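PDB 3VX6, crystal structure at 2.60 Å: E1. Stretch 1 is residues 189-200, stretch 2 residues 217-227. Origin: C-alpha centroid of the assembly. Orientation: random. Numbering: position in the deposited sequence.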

# COMPACT_ATOMS: atom_id res chain seq x y z
N THR A 189 1.07 7.04 -15.93
CA THR A 189 0.47 8.35 -15.93
C THR A 189 -0.96 8.31 -16.51
O THR A 189 -1.37 7.31 -17.11
CB THR A 189 1.39 9.32 -16.69
OG1 THR A 189 1.62 8.84 -18.02
CG2 THR A 189 2.71 9.41 -15.98
N PRO A 190 -1.74 9.38 -16.33
CA PRO A 190 -3.09 9.33 -16.88
C PRO A 190 -3.19 9.13 -18.39
O PRO A 190 -3.83 8.18 -18.84
CB PRO A 190 -3.71 10.65 -16.41
CG PRO A 190 -3.02 10.89 -15.10
CD PRO A 190 -1.58 10.54 -15.44
N ASP A 191 -2.56 10.01 -19.16
CA ASP A 191 -2.63 9.87 -20.62
C ASP A 191 -2.06 8.54 -21.09
O ASP A 191 -2.52 7.98 -22.10
CB ASP A 191 -1.93 11.03 -21.32
CG ASP A 191 -2.67 12.35 -21.14
OD1 ASP A 191 -3.92 12.35 -21.00
OD2 ASP A 191 -2.00 13.40 -21.16
N ASN A 192 -1.08 8.02 -20.37
CA ASN A 192 -0.49 6.73 -20.70
C ASN A 192 -1.50 5.66 -20.34
O ASN A 192 -1.67 4.69 -21.08
CB ASN A 192 0.78 6.48 -19.92
CG ASN A 192 1.97 7.11 -20.57
OD1 ASN A 192 1.86 7.70 -21.64
ND2 ASN A 192 3.14 6.97 -19.94
N LEU A 193 -2.17 5.85 -19.21
CA LEU A 193 -3.16 4.88 -18.76
C LEU A 193 -4.35 4.85 -19.69
O LEU A 193 -4.98 3.81 -19.84
CB LEU A 193 -3.59 5.18 -17.33
CG LEU A 193 -2.49 4.85 -16.32
CD1 LEU A 193 -2.78 5.50 -14.98
CD2 LEU A 193 -2.37 3.34 -16.19
N LYS A 194 -4.65 5.97 -20.33
CA LYS A 194 -5.77 6.03 -21.26
C LYS A 194 -5.49 5.24 -22.54
O LYS A 194 -6.44 4.81 -23.21
CB LYS A 194 -6.09 7.47 -21.63
CG LYS A 194 -6.73 8.24 -20.49
CD LYS A 194 -7.00 9.68 -20.87
CE LYS A 194 -7.71 10.40 -19.72
NZ LYS A 194 -7.87 11.86 -19.99
N VAL A 195 -4.21 5.04 -22.86
CA VAL A 195 -3.82 4.32 -24.07
C VAL A 195 -2.97 3.07 -23.85
O VAL A 195 -2.72 2.32 -24.78
CB VAL A 195 -3.05 5.25 -25.05
CG1 VAL A 195 -3.77 6.58 -25.20
CG2 VAL A 195 -1.62 5.47 -24.56
N CYS A 196 -2.52 2.85 -22.62
CA CYS A 196 -1.68 1.68 -22.36
C CYS A 196 -2.46 0.38 -22.52
O CYS A 196 -3.68 0.36 -22.36
CB CYS A 196 -1.11 1.74 -20.95
SG CYS A 196 -2.33 1.47 -19.66
N GLU A 197 -1.75 -0.70 -22.84
CA GLU A 197 -2.36 -2.00 -23.03
C GLU A 197 -2.60 -2.61 -21.67
O GLU A 197 -3.51 -3.42 -21.49
CB GLU A 197 -1.43 -2.96 -23.80
CG GLU A 197 -1.12 -2.57 -25.21
CD GLU A 197 0.06 -1.64 -25.31
OE1 GLU A 197 1.18 -2.07 -24.93
OE2 GLU A 197 -0.14 -0.49 -25.77
N LYS A 198 -1.75 -2.21 -20.73
CA LYS A 198 -1.85 -2.73 -19.38
C LYS A 198 -1.00 -2.00 -18.38
O LYS A 198 -0.22 -1.12 -18.72
CB LYS A 198 -1.49 -4.21 -19.38
CG LYS A 198 -0.21 -4.56 -20.07
CD LYS A 198 -0.22 -6.03 -20.42
CE LYS A 198 1.08 -6.48 -21.06
NZ LYS A 198 0.96 -7.86 -21.59
N VAL A 199 -1.19 -2.40 -17.12
CA VAL A 199 -0.49 -1.85 -15.98
C VAL A 199 0.34 -2.96 -15.35
O VAL A 199 -0.16 -4.06 -15.14
CB VAL A 199 -1.48 -1.33 -14.94
CG1 VAL A 199 -0.77 -1.04 -13.61
CG2 VAL A 199 -2.16 -0.08 -15.49
N VAL A 200 1.60 -2.67 -15.05
CA VAL A 200 2.47 -3.66 -14.42
C VAL A 200 2.66 -3.25 -12.97
O VAL A 200 2.98 -2.10 -12.67
CB VAL A 200 3.82 -3.77 -15.17
CG1 VAL A 200 3.57 -4.26 -16.58
CG2 VAL A 200 4.52 -2.44 -15.23
N ASN A 217 -6.95 -0.13 -5.74
CA ASN A 217 -6.55 1.24 -5.99
C ASN A 217 -6.32 1.36 -7.50
O ASN A 217 -6.99 2.14 -8.19
CB ASN A 217 -5.25 1.52 -5.23
CG ASN A 217 -5.39 1.29 -3.73
OD1 ASN A 217 -6.33 0.62 -3.28
ND2 ASN A 217 -4.47 1.84 -2.96
N ILE A 218 -5.38 0.57 -8.03
CA ILE A 218 -5.08 0.61 -9.46
C ILE A 218 -6.37 0.54 -10.27
O ILE A 218 -6.67 1.43 -11.07
CB ILE A 218 -4.15 -0.55 -9.87
CG1 ILE A 218 -2.84 -0.47 -9.06
CG2 ILE A 218 -3.90 -0.51 -11.37
CD1 ILE A 218 -1.93 -1.68 -9.18
N LEU A 219 -7.16 -0.50 -10.02
CA LEU A 219 -8.42 -0.67 -10.72
C LEU A 219 -9.31 0.56 -10.61
O LEU A 219 -9.75 1.11 -11.60
CB LEU A 219 -9.16 -1.88 -10.18
CG LEU A 219 -8.43 -3.16 -10.52
CD1 LEU A 219 -8.98 -4.32 -9.72
CD2 LEU A 219 -8.56 -3.40 -12.01
N THR A 220 -9.57 0.99 -9.39
CA THR A 220 -10.43 2.14 -9.19
C THR A 220 -9.93 3.37 -9.96
O THR A 220 -10.70 4.08 -10.60
CB THR A 220 -10.54 2.45 -7.69
OG1 THR A 220 -11.16 1.34 -7.03
CG2 THR A 220 -11.37 3.69 -7.46
N VAL A 221 -8.63 3.63 -9.89
CA VAL A 221 -8.13 4.80 -10.58
C VAL A 221 -8.15 4.63 -12.09
O VAL A 221 -8.70 5.44 -12.83
CB VAL A 221 -6.73 5.14 -10.13
CG1 VAL A 221 -6.21 6.30 -10.94
CG2 VAL A 221 -6.73 5.45 -8.64
N TRP A 222 -7.52 3.57 -12.56
CA TRP A 222 -7.47 3.31 -13.97
C TRP A 222 -8.89 3.34 -14.57
O TRP A 222 -9.09 3.80 -15.70
CB TRP A 222 -6.82 1.95 -14.16
CG TRP A 222 -6.35 1.68 -15.52
CD1 TRP A 222 -6.36 2.54 -16.60
CD2 TRP A 222 -5.81 0.45 -15.99
NE1 TRP A 222 -5.86 1.90 -17.70
CE2 TRP A 222 -5.51 0.62 -17.35
CE3 TRP A 222 -5.54 -0.78 -15.38
CZ2 TRP A 222 -4.97 -0.41 -18.12
CZ3 TRP A 222 -5.00 -1.79 -16.14
CH2 TRP A 222 -4.72 -1.60 -17.50
N SER A 223 -9.87 2.85 -13.80
CA SER A 223 -11.28 2.81 -14.20
C SER A 223 -11.84 4.16 -14.59
O SER A 223 -12.42 4.32 -15.66
CB SER A 223 -12.15 2.27 -13.06
OG SER A 223 -12.03 0.87 -12.92
N LYS A 224 -11.72 5.11 -13.69
CA LYS A 224 -12.24 6.44 -13.93
C LYS A 224 -11.46 7.20 -15.00
O LYS A 224 -12.04 8.02 -15.72
CB LYS A 224 -12.26 7.22 -12.60
CG LYS A 224 -13.29 6.68 -11.61
CD LYS A 224 -13.16 7.31 -10.23
CE LYS A 224 -14.06 6.61 -9.21
NZ LYS A 224 -15.50 7.03 -9.26
N LEU A 225 -10.17 6.92 -15.11
CA LEU A 225 -9.29 7.57 -16.09
C LEU A 225 -9.56 7.02 -17.46
O LEU A 225 -9.77 7.74 -18.42
CB LEU A 225 -7.82 7.31 -15.76
CG LEU A 225 -7.19 8.16 -14.68
CD1 LEU A 225 -5.70 7.88 -14.63
CD2 LEU A 225 -7.44 9.62 -15.00
N SER A 226 -9.52 5.71 -17.56
CA SER A 226 -9.75 5.09 -18.82
C SER A 226 -10.93 4.13 -18.66
O SER A 226 -10.76 2.96 -18.31
CB SER A 226 -8.48 4.34 -19.26
OG SER A 226 -8.62 3.78 -20.54
N PRO A 227 -12.14 4.61 -18.91
CA PRO A 227 -13.28 3.70 -18.77
C PRO A 227 -13.08 2.62 -19.85
O PRO A 227 -12.83 2.93 -21.01
CB PRO A 227 -14.50 4.60 -18.98
CG PRO A 227 -13.97 5.81 -19.74
CD PRO A 227 -12.48 5.90 -19.54

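Packing of residues 189-200 against residues 217-227 of E1, two segments of one chain. The first stretch holds a short helix that begins at Pro190 and, after a turn, a strand that runs through Val199 and Val200; the second is the end of a longer helix, reaching Leu225, followed by Ser226 and Pro227. The two helix axes cross almost at right angles (83°) and approach to 9.5 Å, whereas the strand runs at 148° to the longer helix, roughly antiparallel, with 11.0 Å between axes. Together the stretches bury 466 Å², and Trp222 gives up the largest share.

Thr189 occupies the N-cap position of the short helix and points away from the partner. Pro190, whose ring supplies no backbone N-H and so suits the first turn of a helix, lies against Leu225: its CB is 3.8 Å from Leu225 CD1, a simple apolar contact. Asp191 and Asn192 make no contact with the second stretch.

One turn on from Pro190, Leu193 points toward the partner and is buried there. Its CD1 meets Leu225 CD1 at 3.8 Å, so the Leu225 methyl touches both Pro190 and Leu193. Leu193 CD2 sits over the face of the indole, 4.1 Å from the centroid of the Trp222 five-membered ring and 12° off its normal, a CH-pi contact. The backbone of the same residue supplies the one hydrogen bond between the stretches: Trp222 NE1 donates to Leu193 O at 3.0 Å, with an N-H...acceptor angle of 149°. The buried indole thus has its single polar group satisfied while its carbon surface remains free for apolar packing.

Lys194 is where the backbones come closest in register, its CA lying 4.8 Å from Ser226 CA. Its extended side chain passes the end of the longer helix, with Lys194 CE 3.6 Å from Leu225 O; this contact is made by a methylene carbon. Ser226, the first residue to leave helical geometry, also packs its CB 3.6 Å from Leu193 O. Val195 turns away.

Cys196 brings sulfur to the indole: its SG is 3.6 Å from Trp222 CZ2 and 4.6 Å from the centroid of the six-membered ring, approaching obliquely at 55° off the normal. Glu197 points away. Lys198 also directs its side chain away, yet its backbone passes near the ring, with Lys198 CA 3.6 Å from Trp222 CH2.

Val199 points toward the helix and completes the contact. Its CG2 lies 3.4 Å from the centroid of the Trp222 six-membered ring, 12° off the normal, a second and closer CH-pi contact over the face, while its CG1 meets Ile218 CG2 at 3.9 Å. Ile218 lies one helical turn before Trp222, and the backbone bond from Trp222 N to Ile218 O (2.7 Å) links the two residues that receive Val199. Val200, next along the strand, faces away, as expected from the alternation of side chains in a strand.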